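Local atomic coordinates of fructosyl amine: oxygen oxidoreductase (Aspergillus fumigatus, PDB entry 3DJE), a protein that uses covalently bound FAD to oxidise fructosyl amino acids with molecular oxygen, and so removes sugar from glycated amines. Residues A[236-241]-A[331-336]. Numbering follows the deposited sequence.
With FAD (flavin-adenine dinucleotide), chain C; FSA (1-S-(carboxymethyl)-1-thio-beta-D-fructopyranose), chain D.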
ATOM      1  N   TRP A 236      -7.586  -3.519  -4.693  1.00 11.56           N
ATOM      2  CA  TRP A 236      -8.152  -4.348  -3.639  1.00 11.77           C
ATOM      3  C   TRP A 236      -9.346  -3.627  -3.021  1.00 12.51           C
ATOM      4  O   TRP A 236      -9.636  -2.465  -3.354  1.00 12.58           O
ATOM      5  CB  TRP A 236      -7.074  -4.780  -2.615  1.00 11.48           C
ATOM      6  CG  TRP A 236      -6.201  -5.826  -3.252  1.00 11.48           C
ATOM      7  CD1 TRP A 236      -6.388  -7.184  -3.207  1.00 12.21           C
ATOM      8  CD2 TRP A 236      -5.068  -5.603  -4.109  1.00 11.54           C
ATOM      9  NE1 TRP A 236      -5.438  -7.821  -3.973  1.00 12.06           N
ATOM     10  CE2 TRP A 236      -4.611  -6.877  -4.532  1.00 12.23           C
ATOM     11  CE3 TRP A 236      -4.375  -4.453  -4.539  1.00 11.59           C
ATOM     12  CZ2 TRP A 236      -3.505  -7.034  -5.377  1.00 12.18           C
ATOM     13  CZ3 TRP A 236      -3.262  -4.613  -5.380  1.00 11.42           C
ATOM     14  CH2 TRP A 236      -2.840  -5.906  -5.785  1.00 12.16           C
ATOM     15  N   THR A 237     -10.039  -4.344  -2.141  1.00 12.47           N
ATOM     16  CA  THR A 237     -11.337  -3.969  -1.650  1.00 12.55           C
ATOM     17  C   THR A 237     -11.314  -3.915  -0.122  1.00 12.17           C
ATOM     18  O   THR A 237     -10.664  -4.732   0.533  1.00 12.60           O
ATOM     19  CB  THR A 237     -12.409  -4.988  -2.149  1.00 12.64           C
ATOM     20  OG1 THR A 237     -11.849  -6.313  -2.142  1.00 13.88           O
ATOM     21  CG2 THR A 237     -12.800  -4.653  -3.570  1.00 13.73           C
ATOM     22  N   LEU A 238     -12.003  -2.929   0.440  1.00 12.11           N
ATOM     23  CA  LEU A 238     -12.088  -2.780   1.890  1.00 12.17           C
ATOM     24  C   LEU A 238     -13.462  -2.255   2.301  1.00 12.50           C
ATOM     25  O   LEU A 238     -14.117  -1.514   1.543  1.00 12.58           O
ATOM     26  CB  LEU A 238     -10.976  -1.843   2.408  1.00 12.61           C
ATOM     27  CG  LEU A 238     -11.085  -0.338   2.102  1.00 11.96           C
ATOM     28  CD1 LEU A 238     -11.871   0.446   3.151  1.00 13.11           C
ATOM     29  CD2 LEU A 238      -9.681   0.281   1.914  1.00 13.80           C
ATOM     30  N   VAL A 239     -13.884  -2.645   3.501  1.00 12.26           N
ATOM     31  CA  VAL A 239     -15.119  -2.139   4.105  1.00 12.25           C
ATOM     32  C   VAL A 239     -14.865  -1.801   5.573  1.00 12.45           C
ATOM     33  O   VAL A 239     -13.892  -2.281   6.155  1.00 11.71           O
ATOM     34  CB  VAL A 239     -16.305  -3.168   4.015  1.00 13.04           C
ATOM     35  CG1 VAL A 239     -16.515  -3.630   2.586  1.00 14.42           C
ATOM     36  CG2 VAL A 239     -16.089  -4.358   4.966  1.00 13.07           C
ATOM     37  N   HIS A 240     -15.737  -0.977   6.149  1.00 12.07           N
ATOM     38  CA  HIS A 240     -15.810  -0.776   7.600  1.00 12.82           C
ATOM     39  C   HIS A 240     -17.172  -1.256   8.119  1.00 13.75           C
ATOM     40  O   HIS A 240     -18.191  -1.086   7.443  1.00 14.02           O
ATOM     41  CB  HIS A 240     -15.708   0.709   7.941  1.00 12.72           C
ATOM     42  CG  HIS A 240     -14.391   1.346   7.601  1.00 13.46           C
ATOM     43  ND1 HIS A 240     -14.062   2.617   8.023  1.00 14.64           N
ATOM     44  CD2 HIS A 240     -13.317   0.889   6.909  1.00 13.96           C
ATOM     45  CE1 HIS A 240     -12.852   2.927   7.581  1.00 15.05           C
ATOM     46  NE2 HIS A 240     -12.374   1.891   6.914  1.00 14.67           N
ATOM     47  N   ILE A 241     -17.166  -1.806   9.325  1.00 13.85           N
ATOM     48  CA  ILE A 241     -18.385  -2.037  10.113  1.00 15.40           C
ATOM     49  C   ILE A 241     -18.302  -1.216  11.407  1.00 15.69           C
ATOM     50  O   ILE A 241     -17.321  -1.319  12.136  1.00 16.08           O
ATOM     51  CB  ILE A 241     -18.572  -3.541  10.412  1.00 15.35           C
ATOM     52  CG1 ILE A 241     -18.950  -4.259   9.118  1.00 16.20           C
ATOM     53  CG2 ILE A 241     -19.646  -3.788  11.513  1.00 14.90           C
ATOM     54  CD1 ILE A 241     -18.960  -5.778   9.223  1.00 18.17           C
ATOM     55  N   PHE A 331     -18.831   1.994   5.460  1.00 13.52           N
ATOM     56  CA  PHE A 331     -17.939   2.571   4.455  1.00 13.05           C
ATOM     57  C   PHE A 331     -17.393   1.431   3.601  1.00 12.47           C
ATOM     58  O   PHE A 331     -17.208   0.318   4.093  1.00 13.57           O
ATOM     59  CB  PHE A 331     -16.789   3.341   5.134  1.00 12.56           C
ATOM     60  CG  PHE A 331     -15.801   3.951   4.159  1.00 12.73           C
ATOM     61  CD1 PHE A 331     -16.162   5.034   3.371  1.00 14.43           C
ATOM     62  CD2 PHE A 331     -14.510   3.429   4.036  1.00 13.68           C
ATOM     63  CE1 PHE A 331     -15.256   5.607   2.452  1.00 14.35           C
ATOM     64  CE2 PHE A 331     -13.605   3.979   3.130  1.00 13.02           C
ATOM     65  CZ  PHE A 331     -13.973   5.068   2.336  1.00 13.97           C
ATOM     66  N   ALA A 332     -17.149   1.723   2.327  1.00 12.42           N
ATOM     67  CA  ALA A 332     -16.529   0.770   1.403  1.00 12.31           C
ATOM     68  C   ALA A 332     -15.811   1.494   0.283  1.00 12.74           C
ATOM     69  O   ALA A 332     -16.298   2.513  -0.225  1.00 13.86           O
ATOM     70  CB  ALA A 332     -17.582  -0.177   0.814  1.00 12.70           C
ATOM     71  N   ARG A 333     -14.661   0.964  -0.124  1.00 12.75           N
ATOM     72  CA  ARG A 333     -13.982   1.500  -1.298  1.00 12.59           C
ATOM     73  C   ARG A 333     -13.028   0.517  -1.943  1.00 12.88           C
ATOM     74  O   ARG A 333     -12.597  -0.460  -1.324  1.00 12.61           O
ATOM     75  CB  ARG A 333     -13.223   2.794  -0.979  1.00 13.00           C
ATOM     76  CG  ARG A 333     -11.846   2.613  -0.328  1.00 12.64           C
ATOM     77  CD  ARG A 333     -11.172   3.952  -0.400  1.00 13.89           C
ATOM     78  NE  ARG A 333      -9.868   4.069   0.270  1.00 14.00           N
ATOM     79  CZ  ARG A 333      -8.719   4.242  -0.383  1.00 16.63           C
ATOM     80  NH1 ARG A 333      -7.596   4.421   0.293  1.00 15.66           N
ATOM     81  NH2 ARG A 333      -8.694   4.247  -1.715  1.00 15.16           N
ATOM     82  N   ILE A 334     -12.701   0.805  -3.194  1.00 12.06           N
ATOM     83  CA  ILE A 334     -11.562   0.153  -3.844  1.00 11.32           C
ATOM     84  C   ILE A 334     -10.284   0.987  -3.606  1.00 11.95           C
ATOM     85  O   ILE A 334     -10.338   2.214  -3.395  1.00 11.84           O
ATOM     86  CB  ILE A 334     -11.823  -0.120  -5.334  1.00 12.27           C
ATOM     87  CG1 ILE A 334     -11.929   1.188  -6.130  1.00 11.45           C
ATOM     88  CG2 ILE A 334     -13.126  -0.978  -5.486  1.00 11.22           C
ATOM     89  CD1 ILE A 334     -12.070   0.978  -7.654  1.00 12.20           C
ATOM     90  N   CYS A 335      -9.151   0.299  -3.633  1.00 11.76           N
ATOM     91  CA  CYS A 335      -7.877   0.863  -3.239  1.00 11.80           C
ATOM     92  C   CYS A 335      -6.828   0.327  -4.213  1.00 11.57           C
ATOM     93  O   CYS A 335      -6.726  -0.894  -4.400  1.00 10.81           O
ATOM     94  CB  CYS A 335      -7.602   0.365  -1.815  1.00 11.65           C
ATOM     95  SG  CYS A 335      -5.955   0.642  -1.162  1.00 14.40           S
ATOM     96  N   TRP A 336      -6.072   1.233  -4.844  1.00 11.32           N
ATOM     97  CA  TRP A 336      -5.188   0.870  -5.955  1.00 11.39           C
ATOM     98  C   TRP A 336      -3.718   0.941  -5.614  1.00 11.45           C
ATOM     99  O   TRP A 336      -3.283   1.860  -4.913  1.00 12.08           O
ATOM    100  CB  TRP A 336      -5.388   1.829  -7.122  1.00 11.82           C
ATOM    101  CG  TRP A 336      -6.683   1.664  -7.864  1.00 11.83           C
ATOM    102  CD1 TRP A 336      -7.866   2.263  -7.576  1.00 13.72           C
ATOM    103  CD2 TRP A 336      -6.897   0.864  -9.028  1.00 13.38           C
ATOM    104  NE1 TRP A 336      -8.825   1.882  -8.494  1.00 14.42           N
ATOM    105  CE2 TRP A 336      -8.255   1.020  -9.393  1.00 13.01           C
ATOM    106  CE3 TRP A 336      -6.071   0.018  -9.799  1.00 14.25           C
ATOM    107  CZ2 TRP A 336      -8.816   0.369 -10.507  1.00 13.61           C
ATOM    108  CZ3 TRP A 336      -6.632  -0.636 -10.905  1.00 14.41           C
ATOM    109  CH2 TRP A 336      -8.000  -0.456 -11.239  1.00 12.84           C
TER
HETATM  110  PA  FAD C 500      -0.380   6.221  -3.204  1.00  9.66           P
HETATM  111  O1A FAD C 500      -0.216   6.376  -1.755  1.00 10.32           O
HETATM  112  O2A FAD C 500      -1.652   5.630  -3.721  1.00  9.99           O
HETATM  113  O5B FAD C 500      -0.129   7.668  -3.791  1.00 10.46           O
HETATM  114  C5B FAD C 500      -0.310   7.990  -5.172  1.00 10.37           C
HETATM  115  C4B FAD C 500      -0.590   9.497  -5.241  1.00 11.02           C
HETATM  116  O4B FAD C 500      -0.530   9.788  -6.650  1.00  9.92           O
HETATM  117  C3B FAD C 500      -2.047   9.743  -4.785  1.00 11.02           C
HETATM  118  O3B FAD C 500      -2.094  10.634  -3.658  1.00 12.08           O
HETATM  119  C2B FAD C 500      -2.669  10.372  -6.042  1.00  9.60           C
HETATM  120  O2B FAD C 500      -3.605  11.449  -5.722  1.00 12.18           O
HETATM  121  C1B FAD C 500      -1.414  10.853  -6.823  1.00 11.05           C
HETATM  122  N9A FAD C 500      -1.832  11.156  -8.226  1.00 10.58           N
HETATM  123  C8A FAD C 500      -2.686  10.473  -9.017  1.00 10.90           C
HETATM  124  N7A FAD C 500      -2.821  11.133 -10.186  1.00  9.14           N
HETATM  125  C5A FAD C 500      -2.054  12.231 -10.126  1.00  8.71           C
HETATM  126  C6A FAD C 500      -1.802  13.288 -11.007  1.00  9.40           C
HETATM  127  N6A FAD C 500      -2.414  13.328 -12.214  1.00 10.29           N
HETATM  128  N1A FAD C 500      -0.952  14.262 -10.625  1.00  9.55           N
HETATM  129  C2A FAD C 500      -0.351  14.235  -9.430  1.00  9.77           C
HETATM  130  N3A FAD C 500      -0.573  13.243  -8.562  1.00  8.96           N
HETATM  131  C4A FAD C 500      -1.418  12.238  -8.893  1.00  8.87           C
HETATM  132  N1  FAD C 500       0.784  -1.883   2.584  1.00  9.29           N
HETATM  133  C2  FAD C 500       1.350  -2.237   3.806  1.00  9.88           C
HETATM  134  O2  FAD C 500       2.539  -2.024   4.052  1.00 10.41           O
HETATM  135  N3  FAD C 500       0.548  -2.855   4.767  1.00  9.88           N
HETATM  136  C4  FAD C 500      -0.794  -3.135   4.532  1.00 11.21           C
HETATM  137  O4  FAD C 500      -1.475  -3.680   5.409  1.00 10.70           O
HETATM  138  C4X FAD C 500      -1.346  -2.790   3.290  1.00 10.49           C
HETATM  139  N5  FAD C 500      -2.683  -3.071   3.014  1.00 11.11           N
HETATM  140  C5X FAD C 500      -3.262  -2.567   1.853  1.00  9.98           C
HETATM  141  C6  FAD C 500      -4.641  -2.675   1.697  1.00 11.30           C
HETATM  142  C7  FAD C 500      -5.260  -2.142   0.573  1.00 11.37           C
HETATM  143  C7M FAD C 500      -6.780  -2.313   0.443  1.00 11.77           C
HETATM  144  C8  FAD C 500      -4.507  -1.473  -0.391  1.00 10.75           C
HETATM  145  C8M FAD C 500      -5.211  -0.814  -1.601  1.00 11.57           C
HETATM  146  C9  FAD C 500      -3.121  -1.352  -0.219  1.00 10.37           C
HETATM  147  C9A FAD C 500      -2.492  -1.888   0.912  1.00  9.09           C
HETATM  148  N10 FAD C 500      -1.100  -1.794   1.105  1.00  9.79           N
HETATM  149  C10 FAD C 500      -0.549  -2.166   2.332  1.00  9.91           C
HETATM  150  C1' FAD C 500      -0.227  -1.290   0.036  1.00  8.36           C
HETATM  151  C2' FAD C 500       0.051   0.198   0.248  1.00  8.62           C
HETATM  152  O2' FAD C 500      -1.164   0.872   0.645  1.00  9.46           O
HETATM  153  C3' FAD C 500       0.595   0.796  -1.046  1.00  7.33           C
HETATM  154  O3' FAD C 500       1.633  -0.062  -1.563  1.00  9.64           O
HETATM  155  C4' FAD C 500       1.207   2.185  -0.830  1.00  8.43           C
HETATM  156  O4' FAD C 500       0.366   3.016  -0.030  1.00  9.75           O
HETATM  157  C5' FAD C 500       1.416   2.849  -2.196  1.00  9.58           C
HETATM  158  O5' FAD C 500       2.042   4.131  -2.018  1.00  8.86           O
HETATM  159  P   FAD C 500       2.306   5.078  -3.284  1.00  9.27           P
HETATM  160  O1P FAD C 500       3.050   4.305  -4.322  1.00  9.53           O
HETATM  161  O2P FAD C 500       2.865   6.331  -2.735  1.00  9.14           O
HETATM  162  O3P FAD C 500       0.842   5.404  -3.865  1.00  9.07           O
HETATM  163  OAB FSA D 501       2.152  -5.903   3.571  1.00 21.90           O
HETATM  164  CAL FSA D 501       1.370  -6.429   4.393  1.00 22.15           C
HETATM  165  OAA FSA D 501       1.776  -6.943   5.466  1.00 24.18           O
HETATM  166  CAH FSA D 501      -0.119  -6.493   4.116  1.00 19.02           C
HETATM  167  SAK FSA D 501      -0.534  -5.898   2.508  1.00 17.22           S
HETATM  168  C1  FSA D 501      -2.266  -6.250   2.637  1.00 15.24           C
HETATM  169  C2  FSA D 501      -2.911  -6.360   1.248  1.00 14.53           C
HETATM  170  O2  FSA D 501      -4.332  -6.177   1.359  1.00 15.28           O
HETATM  171  C3  FSA D 501      -2.628  -7.725   0.613  1.00 14.63           C
HETATM  172  O3  FSA D 501      -3.267  -8.764   1.370  1.00 16.16           O
HETATM  173  C4  FSA D 501      -3.044  -7.771  -0.861  1.00 13.28           C
HETATM  174  O4  FSA D 501      -2.583  -8.997  -1.452  1.00 14.22           O
HETATM  175  C5  FSA D 501      -2.458  -6.600  -1.656  1.00 12.33           C
HETATM  176  O5  FSA D 501      -1.044  -6.742  -1.814  1.00 12.84           O
HETATM  177  C6  FSA D 501      -2.791  -5.293  -0.951  1.00 13.35           C
HETATM  178  O6  FSA D 501      -2.318  -5.345   0.407  1.00 13.74           O
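Trp236 and Cys335 pair at the flavin end of two antiparallel strands, 236-241 and 331-336, in the large mixed beta-sheet of this MSOX/MTOX-family oxidase. Two backbone hydrogen bonds join them: Trp236 N to Cys335 O at 2.8 Å, and Cys335 N to Trp236 O. Leu238 and Arg333 form the next hydrogen-bonded pair. Strand 274-289 pairs along strand 232-242 as well.

Both side chains of the first pair reach the cofactor. With SG anti to the backbone N (chi1 169°), Cys335 reaches FAD C8M, to which SG is covalently bonded at 1.7 Å, a thioether to the flavin. Trp236 CB meets the neighbouring methyl, FAD C7M, at 3.9 Å. Its indole forms a flat wall of the pocket that holds FSA, with FSA C5 over the ring centre and 3.6 Å above the plane. NE1 is hydrogen-bonded to His281 O, on strand 274-289.

Leu238 fills the middle of the same face. Its CB leads to CG, which packs on Arg333 O and Arg333 CG. From there CD1 turns to Phe331 CE2 at 3.9 Å, while CD2 rests on Arg333 CG and nears Cys335 CB. The Arg333 chain runs extended from CG to NE, and NH1 is hydrogen-bonded to Ser46 O and Asn49 O. Farther along, Phe331 sets its edge against His240 in a T-shaped pair, planes at 61°, with CD2 above the imidazole centre at 3.8 Å.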